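Local atomic coordinates of acetylglutamate kinase (Streptococcus mutans, PDB entry 3L86), a protein that probably catalyses the ATP-dependent phosphorylation of N-acetyl-L-glutamate, a step of arginine biosynthesis, and belongs to the acetylglutamate kinase branch of the amino acid kinase family. Residues A[244-247]-A[248-251]. Sequence-based numbering, arbitrary orientation.
With ADP (adenosine-5'-diphosphate), chain B.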
# COMPACT_ATOMS: atom_id res chain seq x y z
N ALA A 244 14.15 -0.66 -8.88
CA ALA A 244 13.93 -0.35 -7.45
C ALA A 244 12.44 -0.51 -6.96
O ALA A 244 11.73 -1.44 -7.38
CB ALA A 244 14.52 1.10 -7.07
N GLY A 245 11.97 0.40 -6.09
CA GLY A 245 10.59 0.29 -5.58
C GLY A 245 9.48 0.31 -6.61
O GLY A 245 8.33 -0.04 -6.28
N MET A 246 9.77 0.73 -7.85
CA MET A 246 8.71 0.77 -8.87
C MET A 246 8.47 -0.62 -9.47
O MET A 246 7.47 -0.83 -10.14
CB MET A 246 8.95 1.82 -9.98
CG MET A 246 7.83 1.93 -11.09
SD MET A 246 6.20 2.54 -10.51
CE MET A 246 6.64 4.28 -10.24
N ILE A 247 9.39 -1.56 -9.17
CA ILE A 247 9.23 -2.98 -9.46
C ILE A 247 8.05 -3.64 -8.68
O ILE A 247 7.10 -4.08 -9.29
CB ILE A 247 10.55 -3.78 -9.23
CG1 ILE A 247 11.66 -3.23 -10.14
CG2 ILE A 247 10.32 -5.27 -9.52
CD1 ILE A 247 12.65 -4.29 -10.57
N PRO A 248 8.13 -3.72 -7.37
CA PRO A 248 6.90 -4.23 -6.68
C PRO A 248 5.64 -3.40 -6.98
O PRO A 248 4.55 -3.98 -7.10
CB PRO A 248 7.30 -4.22 -5.19
CG PRO A 248 8.52 -3.24 -5.14
CD PRO A 248 9.19 -3.30 -6.44
N LYS A 249 5.75 -2.07 -7.15
CA LYS A 249 4.55 -1.24 -7.52
C LYS A 249 3.84 -1.66 -8.82
O LYS A 249 2.62 -1.84 -8.86
CB LYS A 249 4.89 0.29 -7.53
CG LYS A 249 3.72 1.26 -7.25
CD LYS A 249 4.21 2.77 -7.10
CE LYS A 249 5.33 2.80 -6.06
NZ LYS A 249 4.70 2.46 -4.66
N ILE A 250 4.61 -1.81 -9.91
CA ILE A 250 4.03 -2.15 -11.21
C ILE A 250 3.62 -3.64 -11.29
O ILE A 250 2.68 -3.95 -11.99
CB ILE A 250 4.98 -1.83 -12.44
CG1 ILE A 250 4.21 -1.79 -13.74
CG2 ILE A 250 6.08 -2.85 -12.62
CD1 ILE A 250 3.36 -0.61 -13.85
N GLU A 251 4.29 -4.55 -10.58
CA GLU A 251 3.82 -5.96 -10.49
C GLU A 251 2.48 -6.08 -9.74
O GLU A 251 1.56 -6.84 -10.15
CB GLU A 251 4.85 -6.87 -9.79
CG GLU A 251 6.10 -7.16 -10.68
CD GLU A 251 7.19 -7.93 -9.97
OE1 GLU A 251 7.26 -7.96 -8.74
OE2 GLU A 251 8.03 -8.51 -10.68
PB ADP B . 6.74 4.42 -2.36
O1B ADP B . 6.40 2.96 -2.42
O2B ADP B . 5.65 5.37 -2.87
O3B ADP B . 7.18 4.82 -0.99
PA ADP B . 9.25 3.71 -3.80
O1A ADP B . 10.59 4.44 -3.73
O2A ADP B . 9.17 2.36 -3.14
O3A ADP B . 8.03 4.70 -3.31
O5' ADP B . 8.95 3.59 -5.39
C5' ADP B . 8.89 4.80 -6.18
C4' ADP B . 10.28 5.04 -6.84
O4' ADP B . 10.61 4.09 -7.87
C3' ADP B . 10.41 6.40 -7.55
O3' ADP B . 10.68 7.39 -6.55
C2' ADP B . 11.64 6.21 -8.43
O2' ADP B . 12.77 6.58 -7.64
C1' ADP B . 11.74 4.70 -8.59
N9 ADP B . 11.63 4.31 -10.02
C8 ADP B . 12.43 3.36 -10.60
N7 ADP B . 12.07 3.19 -11.90
C5 ADP B . 11.06 4.07 -12.16
C6 ADP B . 10.26 4.44 -13.32
N6 ADP B . 10.40 3.79 -14.50
N1 ADP B . 9.29 5.39 -13.17
C2 ADP B . 9.09 6.01 -12.02
N3 ADP B . 9.79 5.73 -10.92
C4 ADP B . 10.78 4.79 -10.92
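With CG anti to the backbone N in both M246 (chi1 -179°) and K249 (chi1 -153°), the two side chains leave adjacent turns of the helix, touch midway and then part, one to the adenine and the other to the phosphates. They cross obliquely, M246 SD resting 4.0 Å from K249 CD. Bends at chi2 and chi3 lay the M246 thioether over one face of the adenine, with CE 3.5 Å from ADP C2 and CB near C4 and the ribose O4'. K249 bends at chi3 and chi4 and brings NZ to the beta-phosphate, where it donates a hydrogen bond to ADP O1B (2.9 Å). The same ammonium forms a salt bridge with D194, which would help position it, and the magnesium ion lies close by. G245 packs against the alpha-phosphate with its CA 3.5 Å from ADP O2A; its lack of a side chain lets the backbone come this close. Backbone bonds hold this part of the helix: I250 N to M246 O (3.0 Å) and a straighter one from E251 N to I247 O. K249 N to G245 O is weak at 3.4 Å. The N-terminal part of helix 246-258 thus lines the ADP pocket of the amino acid kinase fold, presenting K249, a predicted transition-state stabiliser, to the phosphates.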